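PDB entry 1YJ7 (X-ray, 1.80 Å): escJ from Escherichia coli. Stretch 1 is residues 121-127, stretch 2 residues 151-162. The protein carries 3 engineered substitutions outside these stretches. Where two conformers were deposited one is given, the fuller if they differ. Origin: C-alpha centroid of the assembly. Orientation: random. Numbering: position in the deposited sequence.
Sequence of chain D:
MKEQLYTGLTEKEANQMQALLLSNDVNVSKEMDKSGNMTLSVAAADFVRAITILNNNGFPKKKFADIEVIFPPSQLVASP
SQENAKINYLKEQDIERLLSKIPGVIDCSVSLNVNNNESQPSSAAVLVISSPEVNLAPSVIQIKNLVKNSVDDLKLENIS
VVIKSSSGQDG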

ATOM      1  N   PRO D 121     -20.478 -22.864  20.186  1.00 34.67           N
ATOM      2  CA  PRO D 121     -19.848 -22.476  21.458  1.00 34.01           C
ATOM      3  C   PRO D 121     -19.165 -21.114  21.383  1.00 32.68           C
ATOM      4  O   PRO D 121     -18.192 -20.964  20.642  1.00 34.63           O
ATOM      5  N   SER D 122     -19.654 -20.149  22.156  1.00 30.67           N
ATOM      6  CA  SER D 122     -19.106 -18.806  22.141  1.00 27.84           C
ATOM      7  C   SER D 122     -17.636 -18.746  22.640  1.00 24.68           C
ATOM      8  O   SER D 122     -17.100 -19.672  23.256  1.00 23.87           O
ATOM      9  N   SER D 123     -16.981 -17.633  22.350  1.00 21.61           N
ATOM     10  CA  SER D 123     -15.705 -17.327  22.974  1.00 19.12           C
ATOM     11  C   SER D 123     -15.608 -15.807  23.126  1.00 17.31           C
ATOM     12  O   SER D 123     -16.392 -15.066  22.547  1.00 15.56           O
ATOM     13  N   ALA D 124     -14.663 -15.356  23.930  1.00 16.41           N
ATOM     14  CA  ALA D 124     -14.496 -13.926  24.162  1.00 15.44           C
ATOM     15  C   ALA D 124     -13.048 -13.596  24.421  1.00 13.71           C
ATOM     16  O   ALA D 124     -12.363 -14.333  25.093  1.00 14.21           O
ATOM     17  N   ALA D 125     -12.606 -12.469  23.878  1.00 12.80           N
ATOM     18  CA  ALA D 125     -11.278 -11.913  24.144  1.00 12.48           C
ATOM     19  C   ALA D 125     -11.458 -10.637  24.937  1.00 11.69           C
ATOM     20  O   ALA D 125     -12.233  -9.791  24.540  1.00 11.73           O
ATOM     21  N   VAL D 126     -10.720 -10.510  26.032  1.00 11.45           N
ATOM     22  CA  VAL D 126     -10.847  -9.387  26.957  1.00 12.32           C
ATOM     23  C   VAL D 126      -9.469  -8.846  27.271  1.00 12.03           C
ATOM     24  O   VAL D 126      -8.618  -9.570  27.806  1.00 12.36           O
ATOM     25  N   LEU D 127      -9.243  -7.580  26.923  1.00 12.25           N
ATOM     26  CA  LEU D 127      -8.005  -6.876  27.256  1.00 11.42           C
ATOM     27  C   LEU D 127      -8.342  -5.777  28.257  1.00 12.17           C
ATOM     28  O   LEU D 127      -9.260  -4.965  28.036  1.00 12.59           O
ATOM     29  N   VAL D 151     -23.105 -13.298  28.708  1.00 19.00           N
ATOM     30  CA  VAL D 151     -23.108 -13.639  27.288  1.00 21.73           C
ATOM     31  C   VAL D 151     -23.649 -15.046  27.109  1.00 22.67           C
ATOM     32  O   VAL D 151     -23.278 -15.929  27.844  1.00 23.02           O
ATOM     33  N   ASP D 152     -24.502 -15.238  26.119  1.00 24.75           N
ATOM     34  CA  ASP D 152     -25.061 -16.546  25.807  1.00 27.25           C
ATOM     35  C   ASP D 152     -24.003 -17.615  25.522  1.00 27.51           C
ATOM     36  O   ASP D 152     -23.119 -17.415  24.682  1.00 27.47           O
ATOM     37  N   ASP D 153     -24.101 -18.724  26.251  1.00 28.41           N
ATOM     38  CA  ASP D 153     -23.416 -19.982  25.938  1.00 28.88           C
ATOM     39  C   ASP D 153     -21.898 -19.833  25.889  1.00 28.26           C
ATOM     40  O   ASP D 153     -21.263 -20.197  24.890  1.00 28.19           O
ATOM     41  N   LEU D 154     -21.333 -19.272  26.959  1.00 26.44           N
ATOM     42  CA  LEU D 154     -19.910 -18.998  27.061  1.00 25.73           C
ATOM     43  C   LEU D 154     -19.329 -19.767  28.245  1.00 25.60           C
ATOM     44  O   LEU D 154     -19.848 -19.704  29.365  1.00 26.12           O
ATOM     45  N   LYS D 155     -18.272 -20.530  27.993  1.00 25.24           N
ATOM     46  CA  LYS D 155     -17.552 -21.237  29.033  1.00 25.76           C
ATOM     47  C   LYS D 155     -16.253 -20.516  29.381  1.00 25.36           C
ATOM     48  O   LYS D 155     -15.647 -19.872  28.523  1.00 23.93           O
ATOM     49  N   LEU D 156     -15.825 -20.687  30.626  1.00 25.00           N
ATOM     50  CA  LEU D 156     -14.574 -20.121  31.158  1.00 25.83           C
ATOM     51  C   LEU D 156     -13.354 -20.416  30.299  1.00 25.78           C
ATOM     52  O   LEU D 156     -12.507 -19.547  30.093  1.00 25.44           O
ATOM     53  N   GLU D 157     -13.253 -21.657  29.813  1.00 25.61           N
ATOM     54  CA  GLU D 157     -12.101 -22.086  29.032  1.00 25.61           C
ATOM     55  C   GLU D 157     -11.981 -21.332  27.696  1.00 24.03           C
ATOM     56  O   GLU D 157     -10.908 -21.325  27.098  1.00 24.23           O
ATOM     57  N   ASN D 158     -13.067 -20.699  27.242  1.00 21.51           N
ATOM     58  CA  ASN D 158     -13.078 -19.971  25.985  1.00 20.24           C
ATOM     59  C   ASN D 158     -13.130 -18.441  26.188  1.00 17.88           C
ATOM     60  O   ASN D 158     -13.588 -17.723  25.314  1.00 17.22           O
ATOM     61  N   ILE D 159     -12.656 -17.976  27.335  1.00 16.23           N
ATOM     62  CA  ILE D 159     -12.477 -16.541  27.582  1.00 15.56           C
ATOM     63  C   ILE D 159     -10.995 -16.285  27.824  1.00 15.14           C
ATOM     64  O   ILE D 159     -10.402 -16.860  28.731  1.00 16.39           O
ATOM     65  N   SER D 160     -10.401 -15.416  27.016  1.00 14.58           N
ATOM     66  CA  SER D 160      -9.025 -15.030  27.194  1.00 15.20           C
ATOM     67  C   SER D 160      -9.041 -13.671  27.873  1.00 15.17           C
ATOM     68  O   SER D 160      -9.673 -12.752  27.354  1.00 15.49           O
ATOM     69  N   VAL D 161      -8.383 -13.551  29.024  1.00 15.08           N
ATOM     70  CA  VAL D 161      -8.202 -12.261  29.695  1.00 15.10           C
ATOM     71  C   VAL D 161      -6.722 -11.924  29.733  1.00 15.42           C
ATOM     72  O   VAL D 161      -5.885 -12.717  30.200  1.00 15.87           O
ATOM     73  N   VAL D 162      -6.383 -10.755  29.209  1.00 13.78           N
ATOM     74  CA  VAL D 162      -5.023 -10.266  29.267  1.00 13.37           C
ATOM     75  C   VAL D 162      -5.064  -8.938  30.005  1.00 13.19           C
ATOM     76  O   VAL D 162      -5.890  -8.096  29.689  1.00 12.12           O
TER

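Two neighbouring parallel β-strands, held by a regular ladder of backbone hydrogen bonds, carry mostly small and branched apolar side chains along their length and finish at the N-terminal end in a polar junction built around Ser122 and one water. The strands run almost exactly together, with 5° between their directions, and the register is one to one from Ala124 beside Ile159 to Leu127 beside Val162.

The ladder sets the frame for the side chains. Ala124 N donates to Asn158 O at 2.9 Å and Ser160 N to Ala124 O at 3.0 Å; Val126 N then donates to Ser160 O at 2.8 Å and Val162 N to Val126 O at 2.9 Å. Ala124 and Val126 thus use both their amide and their carbonyl toward the partner strand, as alternate residues do in a parallel pair. CA-H...O contacts fill the spaces between, such as Ile159 CA to Ala124 O at 3.3 Å.

Side chains alternate between the two faces. On one lie Ala124, Val126, Ile159 and Val161. Ala124 is small, and larger neighbours reach its methyl: Leu154 CD2 comes to 4.1 Å from Ala124 CB, and Ile159 CG1 to 4.4 Å from the same atom. Leu154 is t at chi1 and p at chi2; its CA-to-CB bond points sideways, but the end of the chain comes nearer, bringing CD1 to 3.5 Å from Ser123 CA. Ile159 is m, t. Further along, Val126, a t rotamer, touches two residues of the other strand, with Val126 CG2 4.2 Å from Ile159 CG2 and Val126 CB 4.1 Å from Val161 CG2. Val161 is also t.

The other face carries Ala125, Ser160, Leu127 and Val162. Here the apolar contact is between Leu127 and Val162: Leu127, t at chi1 and p at chi2, brings its CD1 to 3.9 Å from CG1 of the t rotamer Val162. Ala125 and Ser160 sit side by side in the register without close side-chain contact, and Ser160 OG, on a t side chain, finds its hydrogen bond elsewhere in the structure.

Before the ladder, Ser122 points toward the second stretch and is the residue of the first most covered by it. Its m rotamer lets OG donate to Asp152 O at 2.9 Å, while Ser122 N donates to Asp153 O at 3.2 Å, so one residue grips two successive carbonyls of the loop. A water lies by its carbonyl: water 1 lies 2.7 Å from Ser122 O, 2.9 Å from Lys155 N, whose proton it accepts, and 2.9 Å from Asn158 OD1. Asn158, also m, points toward the first stretch with its CB 3.5 Å from Ser122 O; its OD1 meets the water, while its backbone O accepts from Ala124 N in the ladder.

The rule to read here is economical: backbone pairing fixes the register, a small alanine leaves its methyl open to leucine and isoleucine, and a serine with a water ties the incoming loop.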

ATOM      1  CB  PRO D 121     -18.797 -23.572  21.671  1.00 34.42           C
ATOM      2  CG  PRO D 121     -18.458 -24.082  20.265  1.00 35.02           C
ATOM      3  CD  PRO D 121     -19.544 -23.611  19.324  1.00 34.82           C
ATOM      4  CB  SER D 122     -20.001 -17.855  22.956  1.00 28.45           C
ATOM      5  OG  SER D 122     -21.333 -17.757  22.424  1.00 30.28           O
ATOM      6  CB  SER D 123     -14.547 -17.873  22.132  1.00 19.43           C
ATOM      7  OG  SER D 123     -14.495 -17.217  20.887  1.00 19.11           O
ATOM      8  CB  ALA D 124     -15.320 -13.484  25.348  1.00 16.15           C
ATOM      9  CB  ALA D 125     -10.601 -11.602  22.839  1.00 12.87           C
ATOM     10  CB  VAL D 126     -11.522  -9.825  28.256  1.00 11.86           C
ATOM     11  CG1 VAL D 126     -11.694  -8.626  29.198  1.00 12.82           C
ATOM     12  CG2 VAL D 126     -12.852 -10.468  27.955  1.00 13.66           C
ATOM     13  CB  LEU D 127      -7.385  -6.262  26.015  1.00 11.61           C
ATOM     14  CG  LEU D 127      -6.126  -5.415  26.238  1.00 11.62           C
ATOM     15  CD1 LEU D 127      -4.977  -6.238  26.788  1.00 13.54           C
ATOM     16  CD2 LEU D 127      -5.750  -4.737  24.946  1.00 13.62           C
ATOM     17  CB  VAL D 151     -21.630 -13.652  26.728  1.00 21.79           C
ATOM     18  CG1 VAL D 151     -21.545 -14.283  25.329  1.00 23.39           C
ATOM     19  CG2 VAL D 151     -21.051 -12.295  26.716  1.00 23.53           C
ATOM     20  CB  ASP D 152     -26.003 -16.398  24.604  1.00 28.28           C
ATOM     21  CG  ASP D 152     -26.564 -17.733  24.117  1.00 32.68           C
ATOM     22  OD1 ASP D 152     -27.156 -18.489  24.931  1.00 36.47           O
ATOM     23  OD2 ASP D 152     -26.448 -18.094  22.926  1.00 39.16           O
ATOM     24  CB  ASP D 153     -23.967 -20.525  24.603  1.00 29.85           C
ATOM     25  CG  ASP D 153     -23.539 -21.974  24.309  1.00 33.68           C
ATOM     26  OD1 ASP D 153     -23.460 -22.315  23.103  1.00 40.44           O
ATOM     27  OD2 ASP D 153     -23.285 -22.840  25.180  1.00 39.17           O
ATOM     28  CB  LEU D 154     -19.688 -17.469  27.197  1.00 25.21           C
ATOM     29  CG  LEU D 154     -18.281 -16.908  27.196  1.00 24.31           C
ATOM     30  CD1 LEU D 154     -17.541 -17.281  25.913  1.00 23.70           C
ATOM     31  CD2 LEU D 154     -18.320 -15.389  27.348  1.00 20.73           C
ATOM     32  CB  LYS D 155     -17.209 -22.660  28.579  1.00 26.71           C
ATOM     33  CG  LYS D 155     -18.421 -23.539  28.268  1.00 29.91           C
ATOM     34  CD  LYS D 155     -17.962 -24.825  27.570  1.00 33.95           C
ATOM     35  CE  LYS D 155     -19.071 -25.874  27.497  1.00 36.73           C
ATOM     36  NZ  LYS D 155     -18.502 -27.253  27.413  1.00 37.75           N
ATOM     37  CB  LEU D 156     -14.312 -20.686  32.563  1.00 26.42           C
ATOM     38  CG  LEU D 156     -14.369 -19.823  33.822  1.00 28.28           C
ATOM     39  CD1 LEU D 156     -15.201 -18.556  33.677  1.00 28.29           C
ATOM     40  CD2 LEU D 156     -14.821 -20.645  35.012  1.00 28.33           C
ATOM     41  CB  GLU D 157     -12.142 -23.611  28.778  1.00 27.03           C
ATOM     42  CG  GLU D 157     -13.209 -24.038  27.775  1.00 30.87           C
ATOM     43  CD  GLU D 157     -13.622 -25.507  27.913  1.00 37.67           C
ATOM     44  OE1 GLU D 157     -12.998 -26.366  27.250  1.00 41.83           O
ATOM     45  OE2 GLU D 157     -14.572 -25.800  28.677  1.00 41.52           O
ATOM     46  CB  ASN D 158     -14.244 -20.428  25.107  1.00 20.42           C
ATOM     47  CG  ASN D 158     -14.195 -21.935  24.814  1.00 22.97           C
ATOM     48  OD1 ASN D 158     -15.201 -22.643  24.933  1.00 26.29           O
ATOM     49  ND2 ASN D 158     -13.015 -22.418  24.479  1.00 21.06           N
ATOM     50  CB  ILE D 159     -13.313 -16.058  28.799  1.00 14.76           C
ATOM     51  CG1 ILE D 159     -14.797 -16.376  28.602  1.00 14.41           C
ATOM     52  CG2 ILE D 159     -13.122 -14.548  29.008  1.00 15.74           C
ATOM     53  CD1 ILE D 159     -15.619 -16.227  29.865  1.00 15.45           C
ATOM     54  CB  SER D 160      -8.314 -14.959  25.841  0.50 15.46           C
ATOM     55  OG  SER D 160      -6.915 -14.931  26.030  0.50 15.96           O
ATOM     56  CB  VAL D 161      -8.805 -12.265  31.126  1.00 15.51           C
ATOM     57  CG1 VAL D 161      -8.551 -10.920  31.843  1.00 16.85           C
ATOM     58  CG2 VAL D 161     -10.279 -12.575  31.054  1.00 16.05           C
ATOM     59  CB  VAL D 162      -4.440 -10.096  27.876  1.00 13.15           C
ATOM     60  CG1 VAL D 162      -3.084  -9.418  27.914  1.00 14.51           C
ATOM     61  CG2 VAL D 162      -4.344 -11.502  27.163  1.00 14.67           C
TER
HETATM   62  O   HOH W   1     -17.786 -21.369  25.282  1.00 20.19           O